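Local coordinates for protein EF-P arginine 32 rhamnosyl-transferase (Pseudomonas putida KT2440, PDB 5NV8) that belongs to the EarP family of rhamnosyltransferases, bacterial glycosyltransferases with the two-lobed GT-B architecture of Rossmann-like domains, at residues A[228-233]-A[272-277]; A[212-217]-A[280-285]; A[175-180]-A[295-300]. All blocks are in the same frame, centred on the assembly; numbering follows the deposited sequence.

Contact 1. Residues A[228-233]-A[272-277]; sequences LVPQGR and DRLLWS
Leu274 of helix 268-277 meets Leu228 and Pro230 of strand 225-230, one methyl for each. Its CD1 lies 3.7 Å from CD1 of Leu228, and its CD2 sits more loosely, 4.2 Å from CG of the Pro230 ring. Leu274 carries its CG anti to the backbone N (chi1 -168°), which sends the branch off the helix toward the strand, and chi2 (53°) then turns CD1 to Leu228 and CD2 to Pro230. Leu228 and Pro230 both direct their side chains at the helix, whereas Val229 between them turns to the other face of the sheet. This is helix-on-sheet packing of a Rossmann-like alpha/beta domain: strand 225-230 runs inside a mostly parallel sheet, with backbone bonds from Leu228 to Ile201 and Leu203 on one flank and from Val229 to Gln261 and Leu263 on the other. Leu263 also touches both leucines and widens the apolar layer. Farther along the helix, Ser277 OG turns back to bond Arg273 O at 2.9 Å, while Leu275 O accepts a hydrogen bond from Asn281 ND2 of strand 280-284. At the strand end, Pro230 also borders bound 2'-deoxy-thymidine-beta-L-rhamnose, its side chain about 4 Å from the ligand at the nearest atoms.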
loop_
_atom_site.group_PDB
_atom_site.type_symbol
_atom_site.label_atom_id
_atom_site.label_comp_id
_atom_site.label_asym_id
_atom_site.label_seq_id
_atom_site.Cartn_x
_atom_site.Cartn_y
_atom_site.Cartn_z
ATOM N N LEU A 228 10.088 2.718 10.417
ATOM C CA LEU A 228 9.908 3.989 9.724
ATOM C C LEU A 228 8.423 4.317 9.688
ATOM O O LEU A 228 7.619 3.524 9.191
ATOM C CB LEU A 228 10.495 3.928 8.314
ATOM C CG LEU A 228 11.997 3.624 8.261
ATOM C CD1 LEU A 228 12.502 3.542 6.824
ATOM C CD2 LEU A 228 12.802 4.626 9.061
ATOM N N VAL A 229 8.064 5.485 10.214
ATOM C CA VAL A 229 6.681 5.864 10.443
ATOM C C VAL A 229 6.427 7.208 9.764
ATOM O O VAL A 229 6.831 8.255 10.251
ATOM C CB VAL A 229 6.368 5.946 11.954
ATOM C CG1 VAL A 229 4.971 6.490 12.179
ATOM C CG2 VAL A 229 6.536 4.580 12.604
ATOM N N PRO A 230 5.755 7.198 8.609
ATOM C CA PRO A 230 5.335 8.465 7.999
ATOM C C PRO A 230 4.309 9.188 8.860
ATOM O O PRO A 230 3.635 8.599 9.708
ATOM C CB PRO A 230 4.728 8.025 6.659
ATOM C CG PRO A 230 5.345 6.682 6.384
ATOM C CD PRO A 230 5.512 6.047 7.732
ATOM N N GLN A 231 4.198 10.495 8.627
ATOM C CA GLN A 231 3.266 11.322 9.386
ATOM C C GLN A 231 1.834 10.902 9.079
ATOM O O GLN A 231 1.419 10.897 7.915
ATOM C CB GLN A 231 3.478 12.798 9.058
ATOM N N GLY A 232 1.083 10.550 10.116
ATOM C CA GLY A 232 -0.278 10.098 9.911
ATOM C C GLY A 232 -0.940 9.736 11.221
ATOM O O GLY A 232 -0.447 10.064 12.302
ATOM N N ARG A 233 -2.066 9.033 11.105
ATOM C CA ARG A 233 -2.957 8.665 12.206
ATOM C C ARG A 233 -2.350 7.648 13.176
ATOM O O ARG A 233 -3.070 7.177 14.068
ATOM C CB ARG A 233 -4.268 8.125 11.629
ATOM C CG ARG A 233 -5.069 9.175 10.870
ATOM C CD ARG A 233 -6.238 8.579 10.095
ATOM N NE ARG A 233 -7.522 8.955 10.681
ATOM C CZ ARG A 233 -8.253 8.156 11.449
ATOM N NH1 ARG A 233 -7.839 6.922 11.704
ATOM N NH2 ARG A 233 -9.404 8.581 11.948
ATOM N N ASP A 272 6.788 4.346 -2.901
ATOM C CA ASP A 272 7.145 3.065 -3.504
ATOM C C ASP A 272 8.575 2.678 -3.148
ATOM O O ASP A 272 8.848 1.519 -2.814
ATOM C CB ASP A 272 6.975 3.125 -5.024
ATOM C CG ASP A 272 5.525 3.014 -5.459
ATOM O OD1 ASP A 272 4.757 2.263 -4.816
ATOM O OD2 ASP A 272 5.155 3.677 -6.451
ATOM N N ARG A 273 9.501 3.637 -3.221
ATOM C CA ARG A 273 10.882 3.369 -2.833
ATOM C C ARG A 273 10.966 2.956 -1.369
ATOM O O ARG A 273 11.781 2.101 -1.003
ATOM C CB ARG A 273 11.752 4.600 -3.100
ATOM C CG ARG A 273 11.512 5.271 -4.452
ATOM C CD ARG A 273 12.806 5.812 -5.054
ATOM N NE ARG A 273 13.072 7.193 -4.648
ATOM C CZ ARG A 273 14.257 7.790 -4.752
ATOM N NH1 ARG A 273 15.294 7.130 -5.248
ATOM N NH2 ARG A 273 14.406 9.048 -4.356
ATOM N N LEU A 274 10.126 3.550 -0.520
ATOM C CA LEU A 274 10.057 3.130 0.877
ATOM C C LEU A 274 9.644 1.667 0.987
ATOM O O LEU A 274 10.309 0.873 1.663
ATOM C CB LEU A 274 9.083 4.022 1.646
ATOM C CG LEU A 274 9.103 3.890 3.172
ATOM C CD1 LEU A 274 10.513 4.069 3.713
ATOM C CD2 LEU A 274 8.153 4.885 3.812
ATOM N N LEU A 275 8.547 1.292 0.320
ATOM C CA LEU A 275 8.076 -0.089 0.380
ATOM C C LEU A 275 9.135 -1.059 -0.133
ATOM O O LEU A 275 9.368 -2.111 0.473
ATOM C CB LEU A 275 6.784 -0.241 -0.424
ATOM C CG LEU A 275 5.556 0.541 0.052
ATOM C CD1 LEU A 275 4.402 0.361 -0.925
ATOM C CD2 LEU A 275 5.145 0.113 1.456
ATOM N N TRP A 276 9.792 -0.716 -1.245
ATOM C CA TRP A 276 10.826 -1.578 -1.807
ATOM C C TRP A 276 12.036 -1.713 -0.890
ATOM O O TRP A 276 12.795 -2.678 -1.028
ATOM C CB TRP A 276 11.275 -1.044 -3.171
ATOM C CG TRP A 276 10.160 -0.843 -4.157
ATOM C CD1 TRP A 276 8.906 -1.385 -4.101
ATOM C CD2 TRP A 276 10.195 -0.041 -5.346
ATOM N NE1 TRP A 276 8.163 -0.972 -5.182
ATOM C CE2 TRP A 276 8.930 -0.144 -5.958
ATOM C CE3 TRP A 276 11.175 0.755 -5.952
ATOM C CZ2 TRP A 276 8.620 0.514 -7.147
ATOM C CZ3 TRP A 276 10.864 1.408 -7.132
ATOM C CH2 TRP A 276 9.598 1.283 -7.717
ATOM N N SER A 277 12.230 -0.779 0.043
ATOM C CA SER A 277 13.436 -0.746 0.861
ATOM C C SER A 277 13.330 -1.577 2.133
ATOM O O SER A 277 14.353 -2.067 2.625
ATOM C CB SER A 277 13.775 0.703 1.222
ATOM O OG SER A 277 14.357 1.375 0.114
#

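Contact 2. Residues A[212-217]-A[280-285]; sequences GNWLDA and FNAVRG. With TRH (2'-deoxy-thymidine-beta-L-rhamnose), chain B.
Arg284 NH2 donates a nearly straight hydrogen bond to O3P of bound 2'-deoxy-thymidine-beta-L-rhamnose (TRH), 2.8 Å long with an N-H...O angle of 170°, and O3P lies in the guanidinium plane at its edge. Arg284 NE also approaches TRH O4P, but that bond is strongly bent and counts as weak. The first torsion (chi1 71°) sets CG between the backbone N and the carbonyl carbon, and the chain, extended from there to NE, carries the guanidinium to the phosphate. Next to it, Gly285 brings its CA to 3.4 Å from TRH OPP, with a positive phi that favours glycine. Backbone amides of Glu286, Asp287 and Ser288, at the start of helix 287-295, hydrogen-bond the ligand as well.

Earlier in the strand, apolar groups meet helix 211-220. Trp214 points the six-membered ring of its indole at the sheet: CH2 and CZ2 each lie 3.8 Å from Phe280 CE2, and CH2 comes at the phenyl edge, near its plane. Ala282 CB sits 4.4 Å from Trp214 CH2, close to the indole plane. Trp214 has CG anti to its backbone N (chi1 -164°), which swings the indole off the helix onto the strand. Both aromatic residues stack edge-to-face with Trp351, and both touch Ile201 of the neighbouring strand. Phe280 and Ala282 face helix 211-220, while the strand's end brings Arg284 and Gly285 to the ligand. Such a strand end, followed by a helix whose first amides face phosphate, is a familiar nucleotide-binding arrangement of the C-terminal Rossmann-like domain in GT-B glycosyltransferases.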
loop_
_atom_site.group_PDB
_atom_site.type_symbol
_atom_site.label_atom_id
_atom_site.label_comp_id
_atom_site.label_asym_id
_atom_site.label_seq_id
_atom_site.Cartn_x
_atom_site.Cartn_y
_atom_site.Cartn_z
ATOM N N GLY A 212 0.606 -1.053 20.812
ATOM C CA GLY A 212 1.462 -1.179 21.982
ATOM C C GLY A 212 2.028 -2.576 22.155
ATOM O O GLY A 212 3.199 -2.741 22.507
ATOM N N ASN A 213 1.207 -3.601 21.910
ATOM C CA ASN A 213 1.683 -4.973 22.058
ATOM C C ASN A 213 2.729 -5.314 21.001
ATOM O O ASN A 213 3.675 -6.061 21.278
ATOM C CB ASN A 213 0.509 -5.950 21.991
ATOM C CG ASN A 213 -0.398 -5.862 23.207
ATOM O OD1 ASN A 213 0.015 -5.409 24.276
ATOM N ND2 ASN A 213 -1.643 -6.298 23.048
ATOM N N TRP A 214 2.578 -4.776 19.789
ATOM C CA TRP A 214 3.552 -5.044 18.734
ATOM C C TRP A 214 4.885 -4.368 19.031
ATOM O O TRP A 214 5.947 -4.989 18.912
ATOM C CB TRP A 214 3.008 -4.582 17.383
ATOM C CG TRP A 214 3.748 -5.155 16.217
ATOM C CD1 TRP A 214 4.533 -6.270 16.214
ATOM C CD2 TRP A 214 3.778 -4.641 14.881
ATOM N NE1 TRP A 214 5.047 -6.484 14.960
ATOM C CE2 TRP A 214 4.598 -5.498 14.121
ATOM C CE3 TRP A 214 3.188 -3.541 14.251
ATOM C CZ2 TRP A 214 4.843 -5.291 12.766
ATOM C CZ3 TRP A 214 3.433 -3.336 12.905
ATOM C CH2 TRP A 214 4.254 -4.207 12.178
ATOM N N LEU A 215 4.847 -3.088 19.411
ATOM C CA LEU A 215 6.081 -2.377 19.726
ATOM C C LEU A 215 6.770 -2.963 20.952
ATOM O O LEU A 215 7.999 -2.896 21.059
ATOM C CB LEU A 215 5.797 -0.891 19.935
ATOM C CG LEU A 215 5.025 -0.164 18.832
ATOM C CD1 LEU A 215 4.870 1.310 19.186
ATOM C CD2 LEU A 215 5.699 -0.330 17.480
ATOM N N ASP A 216 6.004 -3.533 21.887
ATOM C CA ASP A 216 6.620 -4.249 22.999
ATOM C C ASP A 216 7.331 -5.506 22.509
ATOM O O ASP A 216 8.385 -5.876 23.038
ATOM C CB ASP A 216 5.568 -4.605 24.050
ATOM C CG ASP A 216 5.085 -3.395 24.827
ATOM O OD1 ASP A 216 5.811 -2.380 24.867
ATOM O OD2 ASP A 216 3.979 -3.463 25.407
ATOM N N ALA A 217 6.768 -6.171 21.498
ATOM C CA ALA A 217 7.413 -7.355 20.941
ATOM C C ALA A 217 8.706 -6.994 20.222
ATOM O O ALA A 217 9.727 -7.671 20.392
ATOM C CB ALA A 217 6.451 -8.077 19.996
ATOM N N PHE A 280 9.514 -5.527 5.739
ATOM C CA PHE A 280 8.124 -5.764 6.108
ATOM C C PHE A 280 7.375 -4.443 6.020
ATOM O O PHE A 280 7.823 -3.440 6.583
ATOM C CB PHE A 280 8.014 -6.353 7.519
ATOM C CG PHE A 280 6.626 -6.794 7.886
ATOM C CD1 PHE A 280 6.093 -7.958 7.355
ATOM C CD2 PHE A 280 5.858 -6.051 8.769
ATOM C CE1 PHE A 280 4.815 -8.370 7.693
ATOM C CE2 PHE A 280 4.580 -6.457 9.111
ATOM C CZ PHE A 280 4.058 -7.619 8.571
ATOM N N ASN A 281 6.246 -4.441 5.318
ATOM C CA ASN A 281 5.496 -3.218 5.055
ATOM C C ASN A 281 4.074 -3.363 5.578
ATOM O O ASN A 281 3.311 -4.202 5.090
ATOM C CB ASN A 281 5.484 -2.895 3.559
ATOM C CG ASN A 281 6.870 -2.589 3.020
ATOM O OD1 ASN A 281 7.460 -1.554 3.336
ATOM N ND2 ASN A 281 7.387 -3.480 2.183
ATOM N N ALA A 282 3.716 -2.534 6.553
ATOM C CA ALA A 282 2.365 -2.497 7.099
ATOM C C ALA A 282 1.613 -1.348 6.435
ATOM O O ALA A 282 1.913 -0.177 6.685
ATOM C CB ALA A 282 2.397 -2.337 8.618
ATOM N N VAL A 283 0.641 -1.684 5.586
ATOM C CA VAL A 283 -0.119 -0.680 4.847
ATOM C C VAL A 283 -1.578 -0.709 5.280
ATOM O O VAL A 283 -1.947 -1.426 6.217
ATOM C CB VAL A 283 0.004 -0.890 3.326
ATOM C CG1 VAL A 283 1.324 -0.323 2.815
ATOM C CG2 VAL A 283 -0.128 -2.368 2.984
ATOM N N ARG A 284 -2.419 0.057 4.591
ATOM C CA ARG A 284 -3.817 0.209 4.975
ATOM C C ARG A 284 -4.622 0.634 3.753
ATOM O O ARG A 284 -4.078 0.843 2.664
ATOM C CB ARG A 284 -3.964 1.243 6.092
ATOM C CG ARG A 284 -3.708 2.652 5.599
ATOM C CD ARG A 284 -4.195 3.711 6.560
ATOM N NE ARG A 284 -4.491 4.956 5.859
ATOM C CZ ARG A 284 -4.445 6.157 6.421
ATOM N NH1 ARG A 284 -4.109 6.276 7.698
ATOM N NH2 ARG A 284 -4.728 7.238 5.707
ATOM N N GLY A 285 -5.929 0.764 3.952
ATOM C CA GLY A 285 -6.768 1.422 2.962
ATOM C C GLY A 285 -6.849 0.650 1.662
ATOM O O GLY A 285 -7.057 -0.568 1.642
HETATM O O4P TRH B . -6.590 4.808 4.441
HETATM P P2 TRH B . -6.256 5.272 3.071
HETATM O O3P TRH B . -5.679 6.784 3.067
HETATM O O1 TRH B . -7.519 5.218 2.073
HETATM C C1 TRH B . -8.783 4.764 2.600
HETATM C C2 TRH B . -9.829 4.644 1.483
HETATM O O2 TRH B . -9.665 5.674 0.507
HETATM C C3 TRH B . -11.241 4.793 2.062
HETATM O O3 TRH B . -11.543 6.183 2.235
HETATM C C4 TRH B . -11.304 4.105 3.410
HETATM O O4 TRH B . -10.932 2.724 3.251
HETATM O OPP TRH B . -5.084 4.361 2.430
HETATM P P TRH B . -4.815 4.411 0.854
HETATM O O1P TRH B . -5.966 3.952 0.037
HETATM O O2P TRH B . -3.495 3.528 0.566
HETATM O "O5'" TRH B . -4.369 5.915 0.494
HETATM C "C5'" TRH B . -3.051 6.360 0.806
HETATM C "C4'" TRH B . -2.520 7.147 -0.380
HETATM O "O4'" TRH B . -1.473 8.014 0.137
HETATM C "C3'" TRH B . -1.804 6.196 -1.319
HETATM O "O3'" TRH B . -1.522 6.869 -2.552
HETATM C "C2'" TRH B . -0.518 6.029 -0.543
HETATM C "C1'" TRH B . -0.248 7.511 -0.450
HETATM N N11 TRH B . 0.918 7.874 0.384
HETATM C C21 TRH B . 1.836 8.703 -0.131
HETATM O O21 TRH B . 1.709 9.136 -1.274
HETATM N N31 TRH B . 2.943 9.080 0.623
HETATM C C41 TRH B . 3.114 8.607 1.919
HETATM O O41 TRH B . 4.103 8.955 2.562
HETATM C C51 TRH B . 2.164 7.751 2.458
HETATM C C5A TRH B . 2.325 7.274 3.753
HETATM C C61 TRH B . 1.059 7.382 1.695
#

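Contact 3. Residues A[175-180]-A[295-300]; sequences GFQQSA and AGQPML
Gln177, at the end of helix 169-177, reaches across to the turn that follows helix 287-295, and its amide nitrogen does the touching. NE2 lies 3.7 Å from Ala295 O, too far to count as a bond across the contact, and 4.1 Å from Gln297 CD. The nitrogen's firm partner is Trp276 O of helix 268-277, so Gln177 NE2 is fixed from that side and merely rests against the turn. Beyond CG the glutamine chain is fully extended (chi2 -180°), which carries the amide from its helix to the turn. Gln297 approaches from the opposite direction with its chain bent at chi2 (-77°), and the two amide planes stand 56° apart, with no bond between them. Gln297 NE2 is instead held by Cys278 O.

The close packing is on the inner side. Ala295 is buried and touches Leu275 and Trp276, and Phe176 leans on Arg273 and Ser277, so helix 268-277 packs against both segments. The outer side is looser: Gln177 and Gln297 are both partly exposed, their approach is no closer than van der Waals distance, and the Gln177 OE1 bond to Arg366 NH1 is weak.

Gly296 leaves the helix with positive phi, and the chain then runs through Pro298 into strand 299-302, where backbone bonds link Leu300 to Asn281 and Val283. The turn thus joins the helix to the second strand of a beta-alpha-beta crossover (280-284, 287-295, 299-302), the repeating unit of Rossmann-like domains, with helix 169-177 packed outside it.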
loop_
_atom_site.group_PDB
_atom_site.type_symbol
_atom_site.label_atom_id
_atom_site.label_comp_id
_atom_site.label_asym_id
_atom_site.label_seq_id
_atom_site.Cartn_x
_atom_site.Cartn_y
_atom_site.Cartn_z
ATOM N N GLY A 175 15.266 -3.102 -10.465
ATOM C CA GLY A 175 16.483 -2.315 -10.581
ATOM C C GLY A 175 16.823 -1.557 -9.311
ATOM O O GLY A 175 17.999 -1.348 -9.005
ATOM N N PHE A 176 15.804 -1.138 -8.560
ATOM C CA PHE A 176 16.048 -0.441 -7.301
ATOM C C PHE A 176 16.579 -1.397 -6.239
ATOM O O PHE A 176 17.569 -1.099 -5.560
ATOM C CB PHE A 176 14.760 0.237 -6.826
ATOM C CG PHE A 176 14.902 0.969 -5.522
ATOM C CD1 PHE A 176 15.289 2.298 -5.498
ATOM C CD2 PHE A 176 14.644 0.330 -4.321
ATOM C CE1 PHE A 176 15.417 2.974 -4.300
ATOM C CE2 PHE A 176 14.773 1.000 -3.122
ATOM C CZ PHE A 176 15.158 2.325 -3.111
ATOM N N GLN A 177 15.935 -2.556 -6.083
ATOM C CA GLN A 177 16.316 -3.509 -5.048
ATOM C C GLN A 177 17.614 -4.243 -5.360
ATOM O O GLN A 177 18.181 -4.867 -4.456
ATOM C CB GLN A 177 15.194 -4.526 -4.832
ATOM C CG GLN A 177 13.888 -3.911 -4.361
ATOM C CD GLN A 177 12.795 -4.944 -4.145
ATOM O OE1 GLN A 177 12.698 -5.931 -4.878
ATOM N NE2 GLN A 177 11.967 -4.723 -3.132
ATOM N N GLN A 178 18.094 -4.192 -6.603
ATOM C CA GLN A 178 19.331 -4.855 -6.991
ATOM C C GLN A 178 20.524 -3.910 -7.018
ATOM O O GLN A 178 21.637 -4.349 -7.325
ATOM C CB GLN A 178 19.172 -5.517 -8.365
ATOM C CG GLN A 178 18.448 -6.855 -8.339
ATOM C CD GLN A 178 17.970 -7.288 -9.717
ATOM O OE1 GLN A 178 18.086 -6.543 -10.692
ATOM N NE2 GLN A 178 17.424 -8.497 -9.802
ATOM N N SER A 179 20.322 -2.632 -6.710
ATOM C CA SER A 179 21.393 -1.644 -6.667
ATOM C C SER A 179 21.609 -1.230 -5.219
ATOM O O SER A 179 20.711 -0.657 -4.592
ATOM C CB SER A 179 21.056 -0.432 -7.535
ATOM O OG SER A 179 21.042 -0.777 -8.910
ATOM N N ALA A 180 22.802 -1.524 -4.690
ATOM C CA ALA A 180 23.070 -1.261 -3.280
ATOM C C ALA A 180 23.200 0.228 -2.994
ATOM O O ALA A 180 22.818 0.683 -1.909
ATOM C CB ALA A 180 24.336 -1.995 -2.839
ATOM N N ALA A 295 5.303 -4.465 -4.238
ATOM C CA ALA A 295 6.632 -4.394 -3.637
ATOM C C ALA A 295 7.246 -5.777 -3.442
ATOM O O ALA A 295 8.476 -5.913 -3.450
ATOM C CB ALA A 295 6.572 -3.651 -2.302
ATOM N N GLY A 296 6.419 -6.806 -3.254
ATOM C CA GLY A 296 6.904 -8.169 -3.180
ATOM C C GLY A 296 7.473 -8.610 -1.844
ATOM O O GLY A 296 7.924 -9.757 -1.738
ATOM N N GLN A 297 7.465 -7.754 -0.825
ATOM C CA GLN A 297 7.980 -8.109 0.490
ATOM C C GLN A 297 6.848 -8.529 1.418
ATOM O O GLN A 297 5.678 -8.238 1.154
ATOM C CB GLN A 297 8.741 -6.925 1.101
ATOM C CG GLN A 297 9.773 -6.309 0.177
ATOM C CD GLN A 297 11.035 -7.143 0.079
ATOM O OE1 GLN A 297 11.077 -8.141 -0.641
ATOM N NE2 GLN A 297 12.074 -6.736 0.802
ATOM N N PRO A 298 7.156 -9.240 2.507
ATOM C CA PRO A 298 6.118 -9.558 3.495
ATOM C C PRO A 298 5.420 -8.294 3.975
ATOM O O PRO A 298 6.049 -7.253 4.171
ATOM C CB PRO A 298 6.903 -10.235 4.624
ATOM C CG PRO A 298 8.063 -10.851 3.941
ATOM C CD PRO A 298 8.431 -9.912 2.818
ATOM N N MET A 299 4.104 -8.384 4.159
ATOM C CA MET A 299 3.298 -7.193 4.373
ATOM C C MET A 299 2.205 -7.457 5.400
ATOM O O MET A 299 1.987 -8.587 5.845
ATOM C CB MET A 299 2.664 -6.706 3.064
ATOM C CG MET A 299 2.110 -7.827 2.203
ATOM S SD MET A 299 1.634 -7.257 0.567
ATOM C CE MET A 299 0.376 -6.068 1.008
ATOM N N LEU A 300 1.507 -6.382 5.762
ATOM C CA LEU A 300 0.382 -6.435 6.683
ATOM C C LEU A 300 -0.633 -5.379 6.265
ATOM O O LEU A 300 -0.255 -4.299 5.806
ATOM C CB LEU A 300 0.835 -6.202 8.127
ATOM C CG LEU A 300 -0.218 -6.373 9.222
ATOM C CD1 LEU A 300 -0.965 -7.689 9.056
ATOM C CD2 LEU A 300 0.437 -6.291 10.599
#

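All three contacts reach the same mixed sheet. In sequence they are concentric: 175-180 comes first and pairs with 295-300, contact 2 lies within that span, and contact 1 lies within contact 2. Centres of contacts 1 and 2 are about 12 Å apart, those of 1 and 3 about 13 Å, and those of 2 and 3 about 18 Å. Strand 199-203 separates 225-230 from 280-284, and 299-302 is the edge strand beside 280-284. Contacts 1 and 2 pack helices 268-277 and 211-220 on opposite faces of one Rossmann-like sheet, whose strand ends carry the ligand-pocket residues Pro230, Arg284 and Gly285; contact 3 joins outer helix 169-177 to the turn before the edge strand.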